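Local coordinates for protein ferredoxin-thioredoxin reductase subunit A2, chloroplastic (PDB 7C2B) that probably serves as the variable subunit of ferredoxin-thioredoxin reductase, the chloroplast enzyme that passes electrons from reduced ferredoxin to thioredoxins, at residues E25-A30 and K65-L70; P43-H48 and V52-L57. All blocks are in the same frame, centred on the assembly; numbering follows the deposited sequence.

Interaction 1 of 2, residues E25-A30 and K65-L70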
ATOM      1  N   GLU B  25       1.422  24.626  -2.144  1.00 36.13           N
ATOM      2  CA  GLU B  25       0.174  25.369  -2.011  1.00 38.75           C
ATOM      3  C   GLU B  25      -0.962  24.455  -1.584  1.00 37.94           C
ATOM      4  O   GLU B  25      -1.831  24.861  -0.808  1.00 35.59           O
ATOM      5  CB  GLU B  25      -0.205  26.068  -3.317  1.00 42.32           C
ATOM      6  CG  GLU B  25       0.771  27.102  -3.827  1.00 47.53           C
ATOM      7  CD  GLU B  25       0.298  27.717  -5.135  1.00 54.54           C
ATOM      8  OE1 GLU B  25       1.020  28.571  -5.699  1.00 57.79           O
ATOM      9  OE2 GLU B  25      -0.809  27.352  -5.594  1.00 59.52           O
ATOM     10  N   GLU B  26      -0.988  23.225  -2.107  1.00 36.09           N
ATOM     11  CA  GLU B  26      -2.032  22.289  -1.710  1.00 37.49           C
ATOM     12  C   GLU B  26      -1.987  22.043  -0.208  1.00 31.22           C
ATOM     13  O   GLU B  26      -3.015  22.107   0.471  1.00 34.25           O
ATOM     14  CB  GLU B  26      -1.894  20.970  -2.471  1.00 38.47           C
ATOM     15  CG  GLU B  26      -2.857  19.892  -1.986  1.00 42.24           C
ATOM     16  CD  GLU B  26      -2.613  18.537  -2.635  1.00 54.15           C
ATOM     17  OE1 GLU B  26      -1.435  18.202  -2.897  1.00 50.40           O
ATOM     18  OE2 GLU B  26      -3.603  17.808  -2.879  1.00 57.87           O
ATOM     19  N   ASP B  27      -0.791  21.785   0.327  1.00 32.52           N
ATOM     20  CA  ASP B  27      -0.637  21.578   1.763  1.00 33.63           C
ATOM     21  C   ASP B  27      -1.038  22.822   2.547  1.00 36.25           C
ATOM     22  O   ASP B  27      -1.687  22.726   3.596  1.00 32.25           O
ATOM     23  CB  ASP B  27       0.809  21.205   2.085  1.00 33.18           C
ATOM     24  CG  ASP B  27       1.174  19.817   1.608  1.00 35.97           C
ATOM     25  OD1 ASP B  27       0.269  18.960   1.476  1.00 33.77           O
ATOM     26  OD2 ASP B  27       2.377  19.587   1.367  1.00 40.66           O
ATOM     27  N   GLU B  28      -0.647  23.999   2.060  1.00 32.32           N
ATOM     28  CA  GLU B  28      -0.995  25.237   2.747  1.00 35.84           C
ATOM     29  C   GLU B  28      -2.506  25.448   2.759  1.00 34.77           C
ATOM     30  O   GLU B  28      -3.095  25.739   3.806  1.00 37.08           O
ATOM     31  CB  GLU B  28      -0.275  26.413   2.078  1.00 38.51           C
ATOM     32  CG  GLU B  28      -0.358  27.723   2.838  1.00 46.27           C
ATOM     33  CD  GLU B  28      -0.600  28.914   1.918  1.00 57.75           C
ATOM     34  OE1 GLU B  28       0.382  29.433   1.333  1.00 60.25           O
ATOM     35  OE2 GLU B  28      -1.777  29.323   1.771  1.00 58.22           O
ATOM     36  N   LYS B  29      -3.158  25.276   1.609  1.00 31.59           N
ATOM     37  CA  LYS B  29      -4.603  25.476   1.556  1.00 33.47           C
ATOM     38  C   LYS B  29      -5.355  24.382   2.308  1.00 33.85           C
ATOM     39  O   LYS B  29      -6.475  24.615   2.773  1.00 31.73           O
ATOM     40  CB  LYS B  29      -5.076  25.544   0.107  1.00 38.51           C
ATOM     41  CG  LYS B  29      -4.751  26.881  -0.557  1.00 41.25           C
ATOM     42  CD  LYS B  29      -4.595  26.753  -2.063  1.00 47.87           C
ATOM     43  CE  LYS B  29      -5.797  26.065  -2.695  1.00 49.16           C
ATOM     44  NZ  LYS B  29      -6.581  27.011  -3.553  1.00 52.03           N
ATOM     45  N   ALA B  30      -4.764  23.191   2.434  1.00 30.53           N
ATOM     46  CA  ALA B  30      -5.394  22.147   3.240  1.00 29.77           C
ATOM     47  C   ALA B  30      -5.325  22.485   4.723  1.00 30.27           C
ATOM     48  O   ALA B  30      -6.314  22.327   5.452  1.00 28.40           O
ATOM     49  CB  ALA B  30      -4.731  20.799   2.968  1.00 27.04           C
ATOM     50  N   LYS B  65     -10.386  18.030  12.068  1.00 21.69           N
ATOM     51  CA  LYS B  65      -9.629  18.119  13.308  1.00 27.22           C
ATOM     52  C   LYS B  65      -8.163  18.411  13.038  1.00 28.44           C
ATOM     53  O   LYS B  65      -7.535  19.194  13.760  1.00 29.33           O
ATOM     54  CB  LYS B  65      -9.771  16.808  14.084  1.00 25.97           C
ATOM     55  CG  LYS B  65      -9.188  16.826  15.497  1.00 27.97           C
ATOM     56  CD  LYS B  65     -10.150  17.519  16.461  1.00 29.50           C
ATOM     57  CE  LYS B  65      -9.616  17.486  17.892  1.00 30.33           C
ATOM     58  NZ  LYS B  65     -10.552  18.138  18.846  1.00 31.08           N
ATOM     59  N   ASP B  66      -7.601  17.781  12.014  1.00 23.66           N
ATOM     60  CA  ASP B  66      -6.194  17.960  11.710  1.00 26.50           C
ATOM     61  C   ASP B  66      -5.967  17.643  10.246  1.00 28.49           C
ATOM     62  O   ASP B  66      -6.760  16.946   9.605  1.00 24.76           O
ATOM     63  CB  ASP B  66      -5.297  17.073  12.585  1.00 25.96           C
ATOM     64  CG  ASP B  66      -3.954  17.726  12.892  1.00 36.46           C
ATOM     65  OD1 ASP B  66      -3.614  18.736  12.235  1.00 32.39           O
ATOM     66  OD2 ASP B  66      -3.242  17.240  13.800  1.00 40.44           O
ATOM     67  N   TYR B  67      -4.878  18.192   9.729  1.00 25.25           N
ATOM     68  CA  TYR B  67      -4.317  17.804   8.446  1.00 26.24           C
ATOM     69  C   TYR B  67      -2.853  17.509   8.699  1.00 29.52           C
ATOM     70  O   TYR B  67      -2.098  18.406   9.079  1.00 34.36           O
ATOM     71  CB  TYR B  67      -4.472  18.918   7.416  1.00 28.33           C
ATOM     72  CG  TYR B  67      -3.868  18.605   6.074  1.00 28.77           C
ATOM     73  CD1 TYR B  67      -4.559  17.824   5.152  1.00 24.99           C
ATOM     74  CD2 TYR B  67      -2.629  19.115   5.711  1.00 28.16           C
ATOM     75  CE1 TYR B  67      -4.022  17.548   3.899  1.00 28.16           C
ATOM     76  CE2 TYR B  67      -2.080  18.850   4.466  1.00 31.89           C
ATOM     77  CZ  TYR B  67      -2.780  18.068   3.561  1.00 31.76           C
ATOM     78  OH  TYR B  67      -2.236  17.810   2.320  1.00 30.91           O
ATOM     79  N   VAL B  68      -2.448  16.263   8.533  1.00 28.52           N
ATOM     80  CA  VAL B  68      -1.095  15.887   8.908  1.00 32.70           C
ATOM     81  C   VAL B  68      -0.414  15.281   7.693  1.00 34.24           C
ATOM     82  O   VAL B  68      -0.749  14.170   7.267  1.00 31.91           O
ATOM     83  CB  VAL B  68      -1.070  14.935  10.109  1.00 37.20           C
ATOM     84  CG1 VAL B  68       0.365  14.600  10.475  1.00 36.17           C
ATOM     85  CG2 VAL B  68      -1.766  15.584  11.304  1.00 36.06           C
ATOM     86  N   VAL B  69       0.525  16.026   7.115  1.00 28.70           N
ATOM     87  CA  VAL B  69       1.440  15.495   6.119  1.00 31.05           C
ATOM     88  C   VAL B  69       2.885  15.724   6.508  1.00 30.69           C
ATOM     89  O   VAL B  69       3.784  15.358   5.751  1.00 31.65           O
ATOM     90  CB  VAL B  69       1.161  16.080   4.716  1.00 32.60           C
ATOM     91  CG1 VAL B  69      -0.247  15.725   4.267  1.00 32.01           C
ATOM     92  CG2 VAL B  69       1.357  17.597   4.722  1.00 33.41           C
ATOM     93  N   LEU B  70       3.129  16.352   7.652  1.00 33.93           N
ATOM     94  CA  LEU B  70       4.466  16.545   8.192  1.00 33.53           C
ATOM     95  C   LEU B  70       4.551  15.890   9.559  1.00 35.23           C
ATOM     96  O   LEU B  70       3.561  15.814  10.291  1.00 33.34           O
ATOM     97  CB  LEU B  70       4.817  18.023   8.355  1.00 36.77           C
ATOM     98  CG  LEU B  70       4.836  18.973   7.168  1.00 38.13           C
ATOM     99  CD1 LEU B  70       5.329  20.325   7.658  1.00 42.73           C
ATOM    100  CD2 LEU B  70       5.726  18.442   6.052  1.00 37.35           C
TER
HETATM  101  O   HOH W   1      -4.692  17.122   0.368  1.00 37.29           O
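A30 sets its methyl squarely on the phenol ring of Y67: CB lies 3.4 Å from the ring centroid and 12° off the ring normal, a CH-pi contact over the middle of the face. The ring gets there because CG of Y67 is anti to the backbone N (chi1 178°), which carries the side chain out to the helix. At its far end Y67 OH donates to D27 OD1 (2.9 Å), and this acceptor sits in the plane of the ring, at its edge. V69 fills in beside the carboxylate, its CG2 3.7 Å from D27 OD1. Both A30 and Y67 are buried, whereas the E26 side is looser and exposed: there a water gives one hydrogen to Y67 OH (3.2 Å) and reaches E26 OE2 only by a weak bond. A phenylalanine in place of Y67 would probably leave D27 OD1 without its hydroxyl donor and the water with only its weak bond to E26. Elsewhere Y67 meets the ring of F82, and its carbonyl O takes a hydrogen bond from K31 NZ. The arrangement is a short N-terminal helix docked on the end of strand 61-67 of the antiparallel sheet, in a chain of the SH3-like clan.

Interaction 2 of 2, residues P43-H48 and V52-L57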
ATOM      1  N   PRO B  43     -19.852   7.072  -0.701  1.00 24.98           N
ATOM      2  CA  PRO B  43     -20.055   5.925   0.198  1.00 22.43           C
ATOM      3  C   PRO B  43     -18.752   5.541   0.877  1.00 22.42           C
ATOM      4  O   PRO B  43     -17.700   5.453   0.239  1.00 26.03           O
ATOM      5  CB  PRO B  43     -20.552   4.814  -0.736  1.00 27.75           C
ATOM      6  CG  PRO B  43     -21.102   5.538  -1.950  1.00 25.72           C
ATOM      7  CD  PRO B  43     -20.241   6.767  -2.093  1.00 26.04           C
ATOM      8  N   LEU B  44     -18.828   5.315   2.184  1.00 24.94           N
ATOM      9  CA  LEU B  44     -17.629   5.029   2.964  1.00 25.00           C
ATOM     10  C   LEU B  44     -18.060   4.359   4.262  1.00 22.68           C
ATOM     11  O   LEU B  44     -18.705   4.994   5.100  1.00 24.03           O
ATOM     12  CB  LEU B  44     -16.849   6.311   3.236  1.00 22.36           C
ATOM     13  CG  LEU B  44     -15.753   6.182   4.312  1.00 27.00           C
ATOM     14  CD1 LEU B  44     -14.741   5.104   3.940  1.00 26.99           C
ATOM     15  CD2 LEU B  44     -15.073   7.531   4.501  1.00 28.30           C
ATOM     16  N   LYS B  45     -17.712   3.085   4.423  1.00 23.91           N
ATOM     17  CA  LYS B  45     -17.985   2.347   5.649  1.00 25.08           C
ATOM     18  C   LYS B  45     -16.743   2.345   6.527  1.00 22.54           C
ATOM     19  O   LYS B  45     -15.631   2.163   6.031  1.00 20.84           O
ATOM     20  CB  LYS B  45     -18.394   0.901   5.348  1.00 28.36           C
ATOM     21  CG  LYS B  45     -19.578   0.745   4.391  1.00 32.40           C
ATOM     22  CD  LYS B  45     -19.739  -0.717   3.977  1.00 34.18           C
ATOM     23  CE  LYS B  45     -21.107  -1.003   3.378  1.00 37.97           C
ATOM     24  NZ  LYS B  45     -21.169  -0.711   1.910  1.00 44.38           N
ATOM     25  N   VAL B  46     -16.932   2.537   7.831  1.00 19.98           N
ATOM     26  CA  VAL B  46     -15.813   2.458   8.763  1.00 20.22           C
ATOM     27  C   VAL B  46     -16.161   1.480   9.881  1.00 23.28           C
ATOM     28  O   VAL B  46     -17.332   1.261  10.215  1.00 21.64           O
ATOM     29  CB  VAL B  46     -15.388   3.842   9.334  1.00 18.76           C
ATOM     30  CG1 VAL B  46     -14.831   4.749   8.207  1.00 21.33           C
ATOM     31  CG2 VAL B  46     -16.518   4.537  10.085  1.00 21.28           C
ATOM     32  N   TYR B  47     -15.118   0.900  10.465  1.00 18.75           N
ATOM     33  CA  TYR B  47     -15.258  -0.263  11.323  1.00 20.67           C
ATOM     34  C   TYR B  47     -14.663  -0.074  12.709  1.00 22.98           C
ATOM     35  O   TYR B  47     -14.742  -0.996  13.523  1.00 20.96           O
ATOM     36  CB  TYR B  47     -14.614  -1.482  10.641  1.00 21.39           C
ATOM     37  CG  TYR B  47     -15.273  -1.794   9.318  1.00 21.17           C
ATOM     38  CD1 TYR B  47     -16.444  -2.544   9.269  1.00 29.30           C
ATOM     39  CD2 TYR B  47     -14.752  -1.317   8.126  1.00 21.74           C
ATOM     40  CE1 TYR B  47     -17.068  -2.822   8.071  1.00 26.64           C
ATOM     41  CE2 TYR B  47     -15.376  -1.589   6.922  1.00 26.61           C
ATOM     42  CZ  TYR B  47     -16.539  -2.343   6.909  1.00 30.35           C
ATOM     43  OH  TYR B  47     -17.171  -2.617   5.718  1.00 29.53           O
ATOM     44  N   HIS B  48     -14.089   1.089  13.009  1.00 22.31           N
ATOM     45  CA  HIS B  48     -13.348   1.300  14.246  1.00 21.75           C
ATOM     46  C   HIS B  48     -14.132   2.055  15.316  1.00 26.13           C
ATOM     47  O   HIS B  48     -13.566   2.363  16.364  1.00 24.22           O
ATOM     48  CB  HIS B  48     -12.054   2.067  13.951  1.00 23.63           C
ATOM     49  CG  HIS B  48     -12.297   3.445  13.416  1.00 23.81           C
ATOM     50  ND1 HIS B  48     -13.045   3.675  12.279  1.00 21.17           N
ATOM     51  CD2 HIS B  48     -11.931   4.660  13.880  1.00 21.61           C
ATOM     52  CE1 HIS B  48     -13.109   4.975  12.056  1.00 22.39           C
ATOM     53  NE2 HIS B  48     -12.448   5.595  13.017  1.00 22.58           N
ATOM     54  N   VAL B  52     -19.660   0.074  17.724  1.00 30.81           N
ATOM     55  CA  VAL B  52     -20.512   0.178  16.542  1.00 31.90           C
ATOM     56  C   VAL B  52     -19.805  -0.534  15.401  1.00 32.10           C
ATOM     57  O   VAL B  52     -18.911   0.054  14.777  1.00 34.37           O
ATOM     58  CB  VAL B  52     -20.796   1.636  16.168  1.00 34.63           C
ATOM     59  CG1 VAL B  52     -22.022   1.718  15.257  1.00 33.60           C
ATOM     60  CG2 VAL B  52     -20.950   2.462  17.416  1.00 33.02           C
ATOM     61  N   PRO B  53     -20.167  -1.778  15.098  1.00 30.70           N
ATOM     62  CA  PRO B  53     -19.373  -2.563  14.141  1.00 32.72           C
ATOM     63  C   PRO B  53     -19.199  -1.917  12.774  1.00 31.59           C
ATOM     64  O   PRO B  53     -18.149  -2.109  12.155  1.00 27.64           O
ATOM     65  CB  PRO B  53     -20.161  -3.871  14.047  1.00 32.66           C
ATOM     66  CG  PRO B  53     -20.769  -4.008  15.417  1.00 37.59           C
ATOM     67  CD  PRO B  53     -21.160  -2.606  15.803  1.00 34.91           C
ATOM     68  N   GLU B  54     -20.184  -1.170  12.279  1.00 28.80           N
ATOM     69  CA  GLU B  54     -20.105  -0.634  10.923  1.00 30.73           C
ATOM     70  C   GLU B  54     -20.889   0.664  10.871  1.00 29.89           C
ATOM     71  O   GLU B  54     -22.035   0.710  11.321  1.00 28.26           O
ATOM     72  CB  GLU B  54     -20.651  -1.631   9.892  1.00 28.42           C
ATOM     73  CG  GLU B  54     -20.361  -1.235   8.436  1.00 32.68           C
ATOM     74  CD  GLU B  54     -21.076  -2.115   7.403  1.00 40.65           C
ATOM     75  OE1 GLU B  54     -21.052  -3.354   7.541  1.00 47.31           O
ATOM     76  OE2 GLU B  54     -21.656  -1.565   6.442  1.00 48.99           O
ATOM     77  N   VAL B  55     -20.259   1.713  10.352  1.00 24.43           N
ATOM     78  CA  VAL B  55     -20.894   3.015  10.206  1.00 24.12           C
ATOM     79  C   VAL B  55     -20.744   3.452   8.758  1.00 25.20           C
ATOM     80  O   VAL B  55     -19.638   3.422   8.210  1.00 24.76           O
ATOM     81  CB  VAL B  55     -20.283   4.066  11.151  1.00 24.59           C
ATOM     82  CG1 VAL B  55     -20.921   5.424  10.929  1.00 27.99           C
ATOM     83  CG2 VAL B  55     -20.448   3.634  12.592  1.00 28.68           C
ATOM     84  N   GLU B  56     -21.853   3.848   8.140  1.00 25.74           N
ATOM     85  CA  GLU B  56     -21.832   4.439   6.808  1.00 25.08           C
ATOM     86  C   GLU B  56     -21.691   5.948   6.959  1.00 24.13           C
ATOM     87  O   GLU B  56     -22.530   6.594   7.597  1.00 24.36           O
ATOM     88  CB  GLU B  56     -23.099   4.092   6.024  1.00 23.04           C
ATOM     89  CG  GLU B  56     -23.251   4.899   4.710  1.00 25.44           C
ATOM     90  CD  GLU B  56     -22.132   4.644   3.707  1.00 26.22           C
ATOM     91  OE1 GLU B  56     -21.985   3.492   3.238  1.00 28.80           O
ATOM     92  OE2 GLU B  56     -21.393   5.598   3.379  1.00 26.69           O
ATOM     93  N   LEU B  57     -20.631   6.511   6.381  1.00 21.67           N
ATOM     94  CA  LEU B  57     -20.337   7.920   6.619  1.00 24.56           C
ATOM     95  C   LEU B  57     -20.981   8.857   5.606  1.00 25.41           C
ATOM     96  O   LEU B  57     -21.027  10.066   5.857  1.00 23.93           O
ATOM     97  CB  LEU B  57     -18.828   8.161   6.609  1.00 22.10           C
ATOM     98  CG  LEU B  57     -18.100   7.569   7.819  1.00 26.27           C
ATOM     99  CD1 LEU B  57     -16.649   8.005   7.823  1.00 28.58           C
ATOM    100  CD2 LEU B  57     -18.793   7.989   9.117  1.00 25.48           C
TER
HETATM  101  O   HOH W   2     -20.859   1.809   1.283  1.00 30.80           O
HETATM  102  O   HOH W   3     -17.430   1.419  13.121  1.00 22.15           O
HETATM  103  O   HOH W   4     -16.081  -3.470  13.343  1.00 27.86           O
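E56 reaches across the hairpin to the backbone of L44: its OE2 accepts the L44 N-H at 2.8 Å in an almost straight bond (173°), on the syn side of the carboxylate. The chain of E56 bends at chi2 (62°) to bring the carboxylate back to this N-H, and the same OE2 also accepts from M58 N. Next along the ladder, L57 N donates to L44 O (2.8 Å). V46 and V55 then form an antiparallel hydrogen-bonded pair, V46 N to V55 O and V55 N to V46 O, while K45 and E56 make the non-hydrogen-bonded pair between. CA-H...O contacts from K45 to V55 O and from E54 to V46 O supplement the ladder.

Toward the turn, V46 O, already bonded to V55 N, takes a second hydrogen from a water that also donates to V52 O; another water donates to Y47 O and P53 O, bridging the two segments beyond the last direct bond. On the exposed face K45 NZ stands 4.5 Å from E56 OE1, beyond a salt bridge, and a third water joins them, accepting from the lysine and donating to the glutamate. The aliphatic part of K45 passes E54 OE2, and Y47 lies alongside E54, CE1 3.7 Å from CG. The opposite face is apolar: L57 CD1 touches both L44 CD2 and V46 CG1, and L57 also meets F98 and T100 of strand 94-102. Y47 makes backbone hydrogen bonds to the chain of another protein. The polar side is thus largely water-mediated, its lysine and glutamate charges included, while the apolar side packs directly on the main sheet.

Overall arrangement
Interactions 1 and 2 lie on opposite sides of the chain's centre, their own centres 24 Å apart and their nearest atoms about 12 Å apart, without touching. Helix 25-31 comes first in the chain, then strand 37-40, then the hairpin of strands 45-46 and 55-56, and finally strand 61-67, so all of interaction 2 falls between the two halves of interaction 1. Strand 61-67 belongs to the five-stranded antiparallel sheet, and the hairpin packs against one of its outermost strands, 94-102. One contact thus attaches the N-terminal helix at the strand's end, while the other shapes a separate hairpin. Both come within reach of another protein's chain, interaction 1 through V68 alone, interaction 2 through more residues.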